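Local coordinates for protein glycoside Hydrolase (Bacteroides uniformis, PDB 5TA0) that probably hydrolyses agarose-type galactans as a family 86 glycoside hydrolase of a gut bacterium, at residues T25-L37 against T423-M435. Sequence-based numbering, arbitrary orientation.
Sequences THVQLNLNVKHKL and TRVETNCDNPDIM. With SO4 (sulfate ion), chain D.
The guanidinium of Arg424 lies flat over one face of the His35 imidazole, centres 3.6 Å apart and planes 14° from parallel, with NH1 above the middle of the ring. At the guanidinium edge, Leu37 CD2 comes near the plane and a water lies in it, bridging NH1 to His35 O. The Arg424 chain, extended from CG to NE, runs alongside His35 CB to place the stack. NE pairs with Asp437 and His35 NE2 bonds Glu527, so each flat group is held from its rim. With an alanine here in place of the arginine, the imidazole face would probably lose its cover and Asp437 its charged mate.

The second ring, His26, is met at its edge: ND1 points in plane to Asp430 OD1 (3.0 Å), while OD2 takes the backbone N of His26 (2.9 Å). With chi1 at 67°, Asp430 CG sits between its own N and carbonyl carbon, bringing both oxygens to His26, the carboxylate turned 62° from the ring. Beyond it, Asn431 ND2 reaches Thr25 OG1 (3.0 Å).

Between these ends strands 25-30 and 423-429 pair antiparallel. On one face Asn30 ND2 serves both Gln28 OE1 (3.1 Å) and Glu426 OE1 (3.0 Å), the latter from above the carboxylate plane; Glu426 OE2 forms a salt bridge with Arg647. On the other face Leu29 CD1 packs on Val425 CG2 (3.8 Å), and Cys429 is disulfide-bonded to Cys436. After Asn30 the chain turns a corner at residues 31-33, and strand 34-37 joins a different sheet, still tied to 423-429 by His35 N to Arg424 O (2.8 Å). Hydrogen bonds thus carry much of the pairing within one sheet, and the stack helps link it to the second; Asp437 would probably offset the arginine's charge, while Glu527 is likely to polarise the imidazole.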
ATOM      1  N   THR A  25       7.683  27.035  -0.692  1.00 22.70           N
ATOM      2  CA  THR A  25       6.426  26.355  -0.896  1.00 19.96           C
ATOM      3  C   THR A  25       5.472  26.774   0.236  1.00 18.44           C
ATOM      4  O   THR A  25       5.852  26.757   1.406  1.00 19.76           O
ATOM      5  CB  THR A  25       6.671  24.833  -0.907  1.00 19.19           C
ATOM      6  OG1 THR A  25       7.362  24.496  -2.121  1.00 18.55           O
ATOM      7  CG2 THR A  25       5.386  24.071  -0.835  1.00 18.84           C
ATOM      8  N   HIS A  26       4.249  27.142  -0.128  0.50 18.44           N
ATOM      9  CA  HIS A  26       3.224  27.502   0.848  0.50 18.48           C
ATOM     10  C   HIS A  26       2.350  26.309   1.183  0.50 17.91           C
ATOM     11  O   HIS A  26       1.787  25.671   0.305  0.50 17.74           O
ATOM     12  CB  HIS A  26       2.400  28.674   0.336  0.50 19.63           C
ATOM     13  CG  HIS A  26       3.244  29.822  -0.113  0.50 21.12           C
ATOM     14  ND1 HIS A  26       3.482  30.092  -1.443  0.50 21.88           N
ATOM     15  CD2 HIS A  26       3.957  30.731   0.591  0.50 22.06           C
ATOM     16  CE1 HIS A  26       4.280  31.140  -1.539  0.50 22.44           C
ATOM     17  NE2 HIS A  26       4.592  31.539  -0.319  0.50 22.61           N
ATOM     18  N   VAL A  27       2.244  26.052   2.478  0.50 17.16           N
ATOM     19  CA  VAL A  27       1.591  24.874   3.002  0.50 17.70           C
ATOM     20  C   VAL A  27       0.519  25.369   3.983  0.50 17.35           C
ATOM     21  O   VAL A  27       0.846  26.032   4.967  0.50 17.40           O
ATOM     22  CB  VAL A  27       2.652  23.989   3.690  0.50 18.70           C
ATOM     23  CG1 VAL A  27       2.040  22.836   4.420  0.50 19.91           C
ATOM     24  CG2 VAL A  27       3.654  23.468   2.675  0.50 18.41           C
ATOM     25  N   GLN A  28      -0.745  25.067   3.690  1.00 16.53           N
ATOM     26  CA  GLN A  28      -1.902  25.602   4.427  1.00 17.17           C
ATOM     27  C   GLN A  28      -2.664  24.478   5.125  1.00 16.05           C
ATOM     28  O   GLN A  28      -2.934  23.432   4.514  1.00 15.66           O
ATOM     29  CB  GLN A  28      -2.819  26.295   3.414  1.00 20.06           C
ATOM     30  CG  GLN A  28      -4.037  27.011   3.962  1.00 24.99           C
ATOM     31  CD  GLN A  28      -4.772  27.807   2.883  1.00 28.23           C
ATOM     32  OE1 GLN A  28      -5.751  27.331   2.305  1.00 30.42           O
ATOM     33  NE2 GLN A  28      -4.272  29.005   2.578  1.00 30.96           N
ATOM     34  N   LEU A  29      -3.012  24.699   6.391  1.00 13.98           N
ATOM     35  CA  LEU A  29      -3.812  23.790   7.202  1.00 14.00           C
ATOM     36  C   LEU A  29      -5.107  24.521   7.539  1.00 13.53           C
ATOM     37  O   LEU A  29      -5.070  25.534   8.257  1.00 14.11           O
ATOM     38  CB  LEU A  29      -3.061  23.459   8.488  1.00 14.20           C
ATOM     39  CG  LEU A  29      -3.763  22.754   9.654  1.00 14.25           C
ATOM     40  CD1 LEU A  29      -4.428  21.479   9.212  1.00 15.08           C
ATOM     41  CD2 LEU A  29      -2.790  22.447  10.773  1.00 14.76           C
ATOM     42  N   ASN A  30      -6.234  24.049   7.021  1.00 12.67           N
ATOM     43  CA  ASN A  30      -7.537  24.620   7.351  1.00 13.79           C
ATOM     44  C   ASN A  30      -8.216  23.704   8.363  1.00 12.87           C
ATOM     45  O   ASN A  30      -9.023  22.833   8.000  1.00 12.39           O
ATOM     46  CB  ASN A  30      -8.372  24.833   6.085  1.00 15.73           C
ATOM     47  CG  ASN A  30      -7.753  25.853   5.146  1.00 18.25           C
ATOM     48  OD1 ASN A  30      -7.342  26.921   5.579  1.00 24.26           O
ATOM     49  ND2 ASN A  30      -7.630  25.510   3.880  1.00 20.12           N
ATOM     50  N   LEU A  31      -7.881  23.885   9.646  1.00 12.40           N
ATOM     51  CA  LEU A  31      -8.205  22.877  10.667  1.00 13.17           C
ATOM     52  C   LEU A  31      -9.677  22.862  11.110  1.00 12.48           C
ATOM     53  O   LEU A  31     -10.057  21.994  11.871  1.00 12.68           O
ATOM     54  CB  LEU A  31      -7.225  22.901  11.859  1.00 13.64           C
ATOM     55  CG  LEU A  31      -6.874  24.263  12.480  1.00 14.13           C
ATOM     56  CD1 LEU A  31      -8.125  25.016  12.941  1.00 14.92           C
ATOM     57  CD2 LEU A  31      -5.906  24.153  13.645  1.00 15.02           C
ATOM     58  N   ASN A  32     -10.488  23.786  10.599  1.00 12.46           N
ATOM     59  CA  ASN A  32     -11.944  23.762  10.812  1.00 12.73           C
ATOM     60  C   ASN A  32     -12.736  23.116   9.675  1.00 12.32           C
ATOM     61  O   ASN A  32     -13.955  23.031   9.764  1.00 12.45           O
ATOM     62  CB  ASN A  32     -12.458  25.189  11.024  1.00 13.47           C
ATOM     63  CG  ASN A  32     -12.337  26.033   9.775  1.00 13.94           C
ATOM     64  OD1 ASN A  32     -11.260  26.110   9.162  1.00 15.47           O
ATOM     65  ND2 ASN A  32     -13.422  26.688   9.386  1.00 15.91           N
ATOM     66  N   VAL A  33     -12.039  22.638   8.642  1.00 11.24           N
ATOM     67  CA  VAL A  33     -12.674  22.090   7.429  1.00 11.08           C
ATOM     68  C   VAL A  33     -12.431  20.592   7.352  1.00 10.29           C
ATOM     69  O   VAL A  33     -11.308  20.175   7.040  1.00 10.52           O
ATOM     70  CB  VAL A  33     -12.158  22.787   6.149  1.00 11.17           C
ATOM     71  CG1 VAL A  33     -12.876  22.261   4.907  1.00 11.74           C
ATOM     72  CG2 VAL A  33     -12.300  24.303   6.284  1.00 11.59           C
ATOM     73  N   LYS A  34     -13.454  19.806   7.647  1.00 10.40           N
ATOM     74  CA  LYS A  34     -13.363  18.354   7.524  1.00 10.80           C
ATOM     75  C   LYS A  34     -13.127  17.960   6.075  1.00 10.53           C
ATOM     76  O   LYS A  34     -13.738  18.515   5.173  1.00 10.77           O
ATOM     77  CB  LYS A  34     -14.656  17.721   8.022  1.00 11.61           C
ATOM     78  CG  LYS A  34     -14.625  16.199   8.138  1.00 12.60           C
ATOM     79  CD  LYS A  34     -15.809  15.676   8.938  1.00 14.20           C
ATOM     80  CE  LYS A  34     -17.134  15.942   8.277  1.00 15.72           C
ATOM     81  NZ  LYS A  34     -18.235  15.611   9.234  1.00 16.68           N
ATOM     82  N   HIS A  35     -12.226  16.998   5.846  1.00 10.14           N
ATOM     83  CA  HIS A  35     -12.039  16.403   4.506  1.00  9.59           C
ATOM     84  C   HIS A  35     -12.684  15.022   4.513  1.00  9.55           C
ATOM     85  O   HIS A  35     -12.139  14.086   5.085  1.00  9.94           O
ATOM     86  CB  HIS A  35     -10.549  16.328   4.180  1.00  9.37           C
ATOM     87  CG  HIS A  35     -10.240  15.811   2.794  1.00  9.63           C
ATOM     88  ND1 HIS A  35      -9.002  15.986   2.217  1.00 10.03           N
ATOM     89  CD2 HIS A  35     -10.991  15.149   1.872  1.00  9.65           C
ATOM     90  CE1 HIS A  35      -8.996  15.442   1.017  1.00  9.56           C
ATOM     91  NE2 HIS A  35     -10.185  14.922   0.781  1.00 10.09           N
ATOM     92  N   LYS A  36     -13.853  14.925   3.890  0.50  9.59           N
ATOM     93  CA  LYS A  36     -14.623  13.684   3.793  0.50  9.94           C
ATOM     94  C   LYS A  36     -14.359  13.046   2.438  0.50 10.01           C
ATOM     95  O   LYS A  36     -14.292  13.741   1.420  0.50  9.46           O
ATOM     96  CB  LYS A  36     -16.124  13.980   3.940  0.50 10.79           C
ATOM     97  CG  LYS A  36     -16.996  12.736   4.004  0.50 11.68           C
ATOM     98  CD  LYS A  36     -18.400  13.038   4.510  0.50 12.69           C
ATOM     99  CE  LYS A  36     -19.115  13.990   3.574  0.50 13.72           C
ATOM    100  NZ  LYS A  36     -20.544  14.078   3.962  0.50 14.40           N
ATOM    101  N   LEU A  37     -14.223  11.728   2.431  1.00  9.59           N
ATOM    102  CA  LEU A  37     -14.008  10.969   1.190  1.00 10.32           C
ATOM    103  C   LEU A  37     -14.818   9.710   1.320  1.00 10.94           C
ATOM    104  O   LEU A  37     -14.523   8.860   2.142  1.00 10.84           O
ATOM    105  CB  LEU A  37     -12.518  10.694   1.014  1.00 11.20           C
ATOM    106  CG  LEU A  37     -12.086   9.880  -0.203  1.00 11.98           C
ATOM    107  CD1 LEU A  37     -12.531  10.488  -1.525  1.00 11.94           C
ATOM    108  CD2 LEU A  37     -10.577   9.676  -0.201  1.00 12.65           C
ATOM    109  N   THR A 423      -9.984  13.340  13.094  1.00  9.10           N
ATOM    110  CA  THR A 423     -10.812  13.695  11.940  1.00  9.27           C
ATOM    111  C   THR A 423      -9.940  14.415  10.920  1.00  8.85           C
ATOM    112  O   THR A 423      -9.213  15.373  11.261  1.00  9.66           O
ATOM    113  CB  THR A 423     -11.973  14.616  12.372  1.00  9.64           C
ATOM    114  OG1 THR A 423     -12.815  13.893  13.282  1.00 11.01           O
ATOM    115  CG2 THR A 423     -12.759  15.110  11.200  1.00  9.82           C
ATOM    116  N   ARG A 424      -9.979  13.953   9.668  1.00  8.57           N
ATOM    117  CA  ARG A 424      -9.181  14.552   8.621  1.00  8.58           C
ATOM    118  C   ARG A 424      -9.674  15.955   8.314  1.00  8.63           C
ATOM    119  O   ARG A 424     -10.892  16.172   8.202  1.00  8.65           O
ATOM    120  CB  ARG A 424      -9.257  13.709   7.356  1.00  8.61           C
ATOM    121  CG  ARG A 424      -8.200  14.018   6.307  1.00  8.48           C
ATOM    122  CD  ARG A 424      -8.338  13.083   5.122  1.00  8.85           C
ATOM    123  NE  ARG A 424      -7.331  13.323   4.107  1.00  8.84           N
ATOM    124  CZ  ARG A 424      -7.462  12.981   2.826  1.00  8.82           C
ATOM    125  NH1 ARG A 424      -8.573  12.389   2.389  1.00  9.59           N
ATOM    126  NH2 ARG A 424      -6.497  13.276   1.964  1.00  9.56           N
ATOM    127  N   VAL A 425      -8.735  16.875   8.114  1.00  8.57           N
ATOM    128  CA  VAL A 425      -9.057  18.244   7.760  1.00  9.27           C
ATOM    129  C   VAL A 425      -8.280  18.661   6.537  1.00 10.05           C
ATOM    130  O   VAL A 425      -7.241  18.061   6.184  1.00  9.96           O
ATOM    131  CB  VAL A 425      -8.872  19.243   8.941  1.00  9.73           C
ATOM    132  CG1 VAL A 425      -9.875  18.939  10.030  1.00  9.61           C
ATOM    133  CG2 VAL A 425      -7.429  19.218   9.467  1.00 10.12           C
ATOM    134  N   GLU A 426      -8.771  19.691   5.874  1.00 10.92           N
ATOM    135  CA  GLU A 426      -8.178  20.134   4.624  1.00 12.28           C
ATOM    136  C   GLU A 426      -6.782  20.725   4.762  1.00 12.21           C
ATOM    137  O   GLU A 426      -6.533  21.557   5.635  1.00 11.26           O
ATOM    138  CB  GLU A 426      -9.066  21.168   3.954  1.00 15.30           C
ATOM    139  CG  GLU A 426      -8.570  21.478   2.561  1.00 19.27           C
ATOM    140  CD  GLU A 426      -9.030  22.779   1.991  1.00 24.14           C
ATOM    141  OE1 GLU A 426      -9.585  23.642   2.695  1.00 27.25           O
ATOM    142  OE2 GLU A 426      -8.797  22.913   0.772  1.00 29.31           O
ATOM    143  N   THR A 427      -5.901  20.320   3.852  1.00 11.73           N
ATOM    144  CA  THR A 427      -4.594  20.941   3.677  1.00 12.69           C
ATOM    145  C   THR A 427      -4.394  21.227   2.202  1.00 13.51           C
ATOM    146  O   THR A 427      -4.951  20.542   1.358  1.00 14.15           O
ATOM    147  CB  THR A 427      -3.441  20.053   4.170  1.00 12.91           C
ATOM    148  OG1 THR A 427      -3.450  18.802   3.454  1.00 13.07           O
ATOM    149  CG2 THR A 427      -3.538  19.820   5.654  1.00 13.16           C
ATOM    150  N   ASN A 428      -3.510  22.187   1.905  0.50 14.08           N
ATOM    151  CA  ASN A 428      -3.134  22.581   0.523  0.50 15.48           C
ATOM    152  C   ASN A 428      -1.648  22.870   0.478  0.50 15.17           C
ATOM    153  O   ASN A 428      -1.183  23.611   1.339  0.50 13.69           O
ATOM    154  CB  ASN A 428      -3.847  23.876   0.112  0.50 17.07           C
ATOM    155  CG  ASN A 428      -5.356  23.766   0.169  0.50 19.08           C
ATOM    156  OD1 ASN A 428      -5.963  22.994  -0.569  0.50 22.15           O
ATOM    157  ND2 ASN A 428      -5.967  24.547   1.036  0.50 20.80           N
ATOM    158  N   CYS A 429      -0.894  22.322  -0.496  0.58 16.26           N
ATOM    159  CA  CYS A 429       0.518  22.649  -0.581  0.58 17.29           C
ATOM    160  C   CYS A 429       0.808  22.898  -2.056  0.58 18.61           C
ATOM    161  O   CYS A 429       0.680  21.975  -2.843  0.58 19.55           O
ATOM    162  CB  CYS A 429       1.318  21.545   0.156  0.58 17.15           C
ATOM    163  SG  CYS A 429       0.750  21.412   1.895  0.58 17.66           S
ATOM    164  N   ASP A 430       1.189  24.143  -2.427  1.00 19.59           N
ATOM    165  CA  ASP A 430       1.281  24.597  -3.826  1.00 19.54           C
ATOM    166  C   ASP A 430       2.512  24.098  -4.602  1.00 19.19           C
ATOM    167  O   ASP A 430       2.968  24.748  -5.539  1.00 21.82           O
ATOM    168  CB  ASP A 430       1.151  26.145  -3.918  1.00 21.53           C
ATOM    169  CG  ASP A 430       2.321  26.896  -3.286  1.00 23.19           C
ATOM    170  OD1 ASP A 430       2.360  28.151  -3.392  1.00 24.70           O
ATOM    171  OD2 ASP A 430       3.201  26.269  -2.658  1.00 22.15           O
ATOM    172  N   ASN A 431       3.002  22.920  -4.244  1.00 16.67           N
ATOM    173  CA  ASN A 431       4.128  22.276  -4.899  1.00 15.25           C
ATOM    174  C   ASN A 431       3.744  20.811  -5.028  1.00 14.97           C
ATOM    175  O   ASN A 431       3.521  20.165  -4.001  1.00 13.84           O
ATOM    176  CB  ASN A 431       5.361  22.437  -4.012  1.00 15.18           C
ATOM    177  CG  ASN A 431       6.597  21.789  -4.587  1.00 15.30           C
ATOM    178  OD1 ASN A 431       6.516  20.948  -5.491  1.00 15.28           O
ATOM    179  ND2 ASN A 431       7.756  22.184  -4.062  1.00 15.99           N
ATOM    180  N   PRO A 432       3.653  20.282  -6.252  1.00 16.00           N
ATOM    181  CA  PRO A 432       3.219  18.876  -6.369  1.00 16.17           C
ATOM    182  C   PRO A 432       4.209  17.867  -5.785  1.00 15.57           C
ATOM    183  O   PRO A 432       3.822  16.724  -5.539  1.00 14.93           O
ATOM    184  CB  PRO A 432       3.015  18.671  -7.868  1.00 18.09           C
ATOM    185  CG  PRO A 432       3.721  19.776  -8.521  1.00 18.03           C
ATOM    186  CD  PRO A 432       3.817  20.921  -7.575  1.00 16.61           C
ATOM    187  N   ASP A 433       5.455  18.271  -5.538  1.00 14.01           N
ATOM    188  CA  ASP A 433       6.430  17.415  -4.852  1.00 13.77           C
ATOM    189  C   ASP A 433       6.296  17.410  -3.332  1.00 12.84           C
ATOM    190  O   ASP A 433       7.019  16.676  -2.666  1.00 12.74           O
ATOM    191  CB  ASP A 433       7.860  17.798  -5.231  1.00 14.44           C
ATOM    192  CG  ASP A 433       8.158  17.516  -6.665  1.00 16.07           C
ATOM    193  OD1 ASP A 433       7.802  16.442  -7.174  1.00 16.19           O
ATOM    194  OD2 ASP A 433       8.743  18.385  -7.324  1.00 20.58           O
ATOM    195  N   ILE A 434       5.383  18.217  -2.777  1.00 11.49           N
ATOM    196  CA  ILE A 434       5.128  18.249  -1.340  1.00 11.80           C
ATOM    197  C   ILE A 434       3.731  17.710  -1.085  1.00 12.09           C
ATOM    198  O   ILE A 434       2.751  18.283  -1.572  1.00 15.23           O
ATOM    199  CB  ILE A 434       5.281  19.682  -0.782  1.00 12.20           C
ATOM    200  CG1 ILE A 434       6.719  20.165  -1.003  1.00 12.50           C
ATOM    201  CG2 ILE A 434       4.859  19.736   0.676  1.00 13.00           C
ATOM    202  CD1 ILE A 434       7.751  19.492  -0.132  1.00 13.12           C
ATOM    203  N   MET A 435       3.644  16.613  -0.337  1.00  9.82           N
ATOM    204  CA  MET A 435       2.339  16.056   0.024  1.00  9.64           C
ATOM    205  C   MET A 435       2.022  16.435   1.450  1.00  9.46           C
ATOM    206  O   MET A 435       2.910  16.494   2.296  1.00  9.79           O
ATOM    207  CB  MET A 435       2.359  14.537  -0.138  1.00  9.62           C
ATOM    208  CG  MET A 435       2.583  14.100  -1.566  1.00  9.58           C
ATOM    209  SD  MET A 435       2.398  12.334  -1.851  1.00  9.93           S
ATOM    210  CE  MET A 435       3.853  11.718  -0.979  1.00  9.80           C
TER
HETATM  211  S   SO4 D 701     -21.149  16.506   6.905  1.00 24.10           S
HETATM  212  O1  SO4 D 701     -22.285  16.704   7.814  1.00 29.76           O
HETATM  213  O2  SO4 D 701     -21.137  17.558   5.880  1.00 31.08           O
HETATM  214  O3  SO4 D 701     -19.919  16.679   7.681  1.00 30.23           O
HETATM  215  O4  SO4 D 701     -21.304  15.178   6.347  1.00 31.06           O
HETATM  216  O   HOH W   1     -11.064  11.595   4.155  1.00 12.31           O
HETATM  217  O   HOH W   2      -6.918  17.790   2.202  1.00 16.22           O